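PDB 7CBC: De novo designed switch protein caging a hemagglutinin binder (sCageHA267_1S) from Synthetic construct, which serves as a designed biosensor switch that cages a hemagglutinin-binding domain against a bundle of long helices, probably exposing it when triggered. Local coordinates for residues Ala167-Ser178 with Gln211-Leu222. Residues are numbered along the deposited sequence; the frame is centred on the assembly and turned at random.
Sequences AERAIRAAKRES and QRLNLELLRELL
Ile-171 and Leu-218 meet in the interior of a six-helix bundle, where segments 167-178 and 211-222, on helices 146-190 and 195-239, run antiparallel (174° between their directions), their axes 10.5 Å apart. The CD1 methyl of Ile-171 lies 3.8 Å from both CB and CD1 of Leu-218, and both side chains also touch Ala-118 of helix 99-142, so a third helix packs on this apolar pair. On either side along the helices a leucine packs against the backbone opposite. Leu-215 forks over the other backbone, its CD1 3.7 Å from CA of Lys-175 and its CD2 against CB of Ala-174. Leu-222, with CG anti to its own N (chi1 180°), straddles the turn at Ala-167 and Glu-168, pressing CD2 to within 3.6 Å of the Glu-168 CA.

A polar network lies at the Ser-178 end of this core. Gln-211 NE2 donates to Ser-178 OG at 2.9 Å through a bent bond (140°) tilted from the amide plane, and NE2 also bonds to Asn-115 OD1 of helix 99-142. The Ser-178 hydroxyl donates a hydrogen bond to Ala-174 O, while Gln-211 OE1 accepts from Asn-214 ND2. Replacing Gln-211 with a leucine would probably leave Ser-178 OG without its donor, Asn-115 OD1 without this partner, and Asn-214 ND2 without its acceptor.

The opposite flank is looser and more solvent-accessible. Here Arg-219 runs extended past Ile-171 CG2, and its guanidinium meets the aliphatic part of Lys-175 edge-on. The like charges are probably eased by acidic neighbours: Glu-179 forms a salt bridge with Lys-175 NZ, and Glu-216 OE1 forms one with Arg-219 NH1 whose hydrogen bond is weak. In the guanidinium plane, Arg-219 NH2 comes 3.3 Å from Lys-175 CD.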
loop_
_atom_site.group_PDB
_atom_site.type_symbol
_atom_site.label_atom_id
_atom_site.label_comp_id
_atom_site.label_asym_id
_atom_site.label_seq_id
_atom_site.Cartn_x
_atom_site.Cartn_y
_atom_site.Cartn_z
ATOM N N ALA A 167 2.816 11.627 5.528
ATOM C CA ALA A 167 2.284 10.353 5.063
ATOM C C ALA A 167 1.848 9.481 6.233
ATOM O O ALA A 167 0.826 8.792 6.158
ATOM C CB ALA A 167 3.327 9.627 4.211
ATOM N N GLU A 168 2.609 9.490 7.327
ATOM C CA GLU A 168 2.194 8.733 8.498
ATOM C C GLU A 168 1.007 9.375 9.201
ATOM O O GLU A 168 0.254 8.672 9.882
ATOM C CB GLU A 168 3.368 8.573 9.461
ATOM C CG GLU A 168 3.192 7.502 10.513
ATOM C CD GLU A 168 4.525 7.075 11.104
ATOM O OE1 GLU A 168 5.577 7.440 10.526
ATOM O OE2 GLU A 168 4.531 6.388 12.149
ATOM N N ARG A 169 0.802 10.683 9.034
ATOM C CA ARG A 169 -0.420 11.296 9.543
ATOM C C ARG A 169 -1.636 10.838 8.749
ATOM O O ARG A 169 -2.704 10.585 9.323
ATOM C CB ARG A 169 -0.316 12.817 9.495
ATOM C CG ARG A 169 0.508 13.400 10.609
ATOM C CD ARG A 169 0.453 14.908 10.602
ATOM N NE ARG A 169 1.541 15.454 11.410
ATOM C CZ ARG A 169 2.751 15.724 10.941
ATOM N NH1 ARG A 169 3.028 15.513 9.660
ATOM N NH2 ARG A 169 3.682 16.210 11.754
ATOM N N ALA A 170 -1.501 10.761 7.424
ATOM C CA ALA A 170 -2.641 10.394 6.595
ATOM C C ALA A 170 -3.083 8.965 6.876
ATOM O O ALA A 170 -4.289 8.681 6.913
ATOM C CB ALA A 170 -2.300 10.571 5.116
ATOM N N ILE A 171 -2.128 8.053 7.075
ATOM C CA ILE A 171 -2.506 6.678 7.375
ATOM C C ILE A 171 -3.158 6.600 8.745
ATOM O O ILE A 171 -4.196 5.946 8.917
ATOM C CB ILE A 171 -1.289 5.745 7.251
ATOM C CG1 ILE A 171 -0.826 5.744 5.798
ATOM C CG2 ILE A 171 -1.667 4.315 7.679
ATOM C CD1 ILE A 171 -2.012 5.528 4.817
ATOM N N ARG A 172 -2.593 7.305 9.727
ATOM C CA ARG A 172 -3.240 7.386 11.029
ATOM C C ARG A 172 -4.624 8.027 10.928
ATOM O O ARG A 172 -5.516 7.695 11.714
ATOM C CB ARG A 172 -2.341 8.139 12.005
ATOM C CG ARG A 172 -3.043 8.811 13.172
ATOM C CD ARG A 172 -2.479 10.216 13.372
ATOM N NE ARG A 172 -1.064 10.179 13.736
ATOM C CZ ARG A 172 -0.333 11.249 14.030
ATOM N NH1 ARG A 172 -0.878 12.461 14.003
ATOM N NH2 ARG A 172 0.942 11.098 14.345
ATOM N N ALA A 173 -4.841 8.921 9.959
ATOM C CA ALA A 173 -6.191 9.445 9.789
ATOM C C ALA A 173 -7.104 8.418 9.139
ATOM O O ALA A 173 -8.294 8.327 9.489
ATOM C CB ALA A 173 -6.178 10.721 8.960
ATOM N N ALA A 174 -6.573 7.656 8.177
ATOM C CA ALA A 174 -7.353 6.580 7.579
ATOM C C ALA A 174 -7.739 5.546 8.627
ATOM O O ALA A 174 -8.859 5.013 8.613
ATOM C CB ALA A 174 -6.564 5.934 6.440
ATOM N N LYS A 175 -6.831 5.261 9.559
ATOM C CA LYS A 175 -7.140 4.314 10.619
ATOM C C LYS A 175 -8.260 4.841 11.507
ATOM O O LYS A 175 -9.268 4.161 11.735
ATOM C CB LYS A 175 -5.887 4.022 11.443
ATOM C CG LYS A 175 -6.170 3.112 12.638
ATOM C CD LYS A 175 -4.895 2.696 13.365
ATOM C CE LYS A 175 -5.223 1.742 14.500
ATOM N NZ LYS A 175 -6.021 0.579 14.018
ATOM N N ARG A 176 -8.110 6.067 12.003
ATOM C CA ARG A 176 -9.094 6.593 12.930
ATOM C C ARG A 176 -10.457 6.765 12.273
ATOM O O ARG A 176 -11.481 6.537 12.921
ATOM C CB ARG A 176 -8.598 7.907 13.510
ATOM C CG ARG A 176 -7.620 7.733 14.673
ATOM C CD ARG A 176 -7.461 9.055 15.388
ATOM N NE ARG A 176 -8.704 9.810 15.259
ATOM C CZ ARG A 176 -9.763 9.645 16.044
ATOM N NH1 ARG A 176 -9.722 8.762 17.040
ATOM N NH2 ARG A 176 -10.863 10.360 15.826
ATOM N N GLU A 177 -10.488 7.136 10.990
ATOM C CA GLU A 177 -11.757 7.286 10.277
ATOM C C GLU A 177 -12.390 5.929 9.939
ATOM O O GLU A 177 -13.620 5.827 9.803
ATOM C CB GLU A 177 -11.522 8.139 9.020
ATOM C CG GLU A 177 -12.789 8.583 8.273
ATOM C CD GLU A 177 -13.821 9.262 9.168
ATOM O OE1 GLU A 177 -13.420 10.014 10.086
ATOM O OE2 GLU A 177 -15.041 9.043 8.947
ATOM N N SER A 178 -11.579 4.875 9.814
ATOM C CA SER A 178 -12.126 3.539 9.615
ATOM C C SER A 178 -12.836 3.047 10.869
ATOM O O SER A 178 -13.931 2.471 10.794
ATOM C CB SER A 178 -11.013 2.573 9.218
ATOM O OG SER A 178 -10.608 2.792 7.885
ATOM N N GLN A 211 -10.551 -4.777 7.014
ATOM C CA GLN A 211 -10.018 -3.422 6.948
ATOM C C GLN A 211 -8.675 -3.311 7.654
ATOM O O GLN A 211 -7.833 -2.475 7.281
ATOM C CB GLN A 211 -11.029 -2.446 7.537
ATOM C CG GLN A 211 -10.635 -0.987 7.471
ATOM C CD GLN A 211 -10.171 -0.513 6.083
ATOM O OE1 GLN A 211 -10.287 -1.222 5.069
ATOM N NE2 GLN A 211 -9.688 0.721 6.034
ATOM N N ARG A 212 -8.453 -4.147 8.668
ATOM C CA ARG A 212 -7.165 -4.174 9.355
ATOM C C ARG A 212 -6.042 -4.550 8.396
ATOM O O ARG A 212 -4.945 -3.977 8.454
ATOM C CB ARG A 212 -7.237 -5.163 10.528
ATOM C CG ARG A 212 -6.392 -4.845 11.754
ATOM C CD ARG A 212 -6.612 -5.914 12.854
ATOM N NE ARG A 212 -7.932 -5.805 13.483
ATOM C CZ ARG A 212 -8.828 -6.786 13.568
ATOM N NH1 ARG A 212 -8.561 -7.995 13.077
ATOM N NH2 ARG A 212 -9.995 -6.556 14.160
ATOM N N LEU A 213 -6.296 -5.508 7.502
ATOM C CA LEU A 213 -5.282 -5.908 6.532
ATOM C C LEU A 213 -5.108 -4.851 5.449
ATOM O O LEU A 213 -3.984 -4.589 5.019
ATOM C CB LEU A 213 -5.632 -7.267 5.911
ATOM C CG LEU A 213 -4.577 -7.969 5.027
ATOM C CD1 LEU A 213 -4.785 -9.469 5.010
ATOM C CD2 LEU A 213 -4.590 -7.457 3.588
ATOM N N ASN A 214 -6.207 -4.256 4.978
ATOM C CA ASN A 214 -6.100 -3.146 4.034
ATOM C C ASN A 214 -5.217 -2.034 4.593
ATOM O O ASN A 214 -4.424 -1.433 3.863
ATOM C CB ASN A 214 -7.487 -2.579 3.711
ATOM C CG ASN A 214 -8.403 -3.577 2.998
ATOM O OD1 ASN A 214 -7.952 -4.369 2.173
ATOM N ND2 ASN A 214 -9.712 -3.531 3.317
ATOM N N LEU A 215 -5.369 -1.714 5.881
ATOM C CA LEU A 215 -4.581 -0.634 6.461
ATOM C C LEU A 215 -3.134 -1.061 6.676
ATOM O O LEU A 215 -2.220 -0.248 6.507
ATOM C CB LEU A 215 -5.215 -0.163 7.776
ATOM C CG LEU A 215 -6.530 0.613 7.629
ATOM C CD1 LEU A 215 -7.138 0.977 9.001
ATOM C CD2 LEU A 215 -6.368 1.865 6.737
ATOM N N GLU A 216 -2.901 -2.332 7.013
ATOM C CA GLU A 216 -1.525 -2.796 7.179
ATOM C C GLU A 216 -0.769 -2.793 5.848
ATOM O O GLU A 216 0.443 -2.542 5.824
ATOM C CB GLU A 216 -1.521 -4.183 7.817
ATOM C CG GLU A 216 -0.144 -4.745 8.134
ATOM C CD GLU A 216 0.556 -4.017 9.266
ATOM O OE1 GLU A 216 -0.122 -3.263 9.995
ATOM O OE2 GLU A 216 1.794 -4.194 9.414
ATOM N N LEU A 217 -1.465 -3.052 4.736
ATOM C CA LEU A 217 -0.869 -2.842 3.418
ATOM C C LEU A 217 -0.193 -1.478 3.331
ATOM O O LEU A 217 0.966 -1.373 2.933
ATOM C CB LEU A 217 -1.940 -2.974 2.333
ATOM C CG LEU A 217 -2.511 -4.372 2.082
ATOM C CD1 LEU A 217 -3.508 -4.312 0.967
ATOM C CD2 LEU A 217 -1.369 -5.316 1.706
ATOM N N LEU A 218 -0.903 -0.422 3.738
ATOM C CA LEU A 218 -0.371 0.926 3.605
ATOM C C LEU A 218 0.756 1.176 4.591
ATOM O O LEU A 218 1.721 1.877 4.268
ATOM C CB LEU A 218 -1.479 1.952 3.806
ATOM C CG LEU A 218 -2.597 1.849 2.774
ATOM C CD1 LEU A 218 -3.842 2.562 3.261
ATOM C CD2 LEU A 218 -2.155 2.402 1.435
ATOM N N ARG A 219 0.641 0.636 5.804
ATOM C CA ARG A 219 1.729 0.762 6.762
ATOM C C ARG A 219 2.985 0.076 6.253
ATOM O O ARG A 219 4.080 0.644 6.334
ATOM C CB ARG A 219 1.323 0.190 8.118
ATOM C CG ARG A 219 0.337 1.060 8.898
ATOM C CD ARG A 219 0.304 0.638 10.364
ATOM N NE ARG A 219 -0.951 0.989 11.011
ATOM C CZ ARG A 219 -2.070 0.289 10.869
ATOM N NH1 ARG A 219 -2.088 -0.788 10.096
ATOM N NH2 ARG A 219 -3.174 0.678 11.482
ATOM N N GLU A 220 2.848 -1.140 5.717
ATOM C CA GLU A 220 4.005 -1.854 5.184
ATOM C C GLU A 220 4.673 -1.067 4.064
ATOM O O GLU A 220 5.907 -1.025 3.971
ATOM C CB GLU A 220 3.593 -3.245 4.703
ATOM C CG GLU A 220 3.789 -4.342 5.751
ATOM C CD GLU A 220 2.851 -5.531 5.578
ATOM O OE1 GLU A 220 2.324 -5.727 4.459
ATOM O OE2 GLU A 220 2.640 -6.280 6.569
ATOM N N LEU A 221 3.878 -0.432 3.208
ATOM C CA LEU A 221 4.443 0.402 2.160
ATOM C C LEU A 221 5.167 1.606 2.747
ATOM O O LEU A 221 6.250 1.971 2.286
ATOM C CB LEU A 221 3.338 0.852 1.215
ATOM C CG LEU A 221 2.758 -0.220 0.289
ATOM C CD1 LEU A 221 1.489 0.294 -0.309
ATOM C CD2 LEU A 221 3.754 -0.554 -0.811
ATOM N N LEU A 222 4.580 2.242 3.762
ATOM C CA LEU A 222 5.196 3.443 4.315
ATOM C C LEU A 222 6.479 3.114 5.068
ATOM O O LEU A 222 7.455 3.871 5.000
ATOM C CB LEU A 222 4.221 4.177 5.231
ATOM C CG LEU A 222 4.872 5.435 5.814
ATOM C CD1 LEU A 222 5.402 6.298 4.698
ATOM C CD2 LEU A 222 3.911 6.226 6.649
#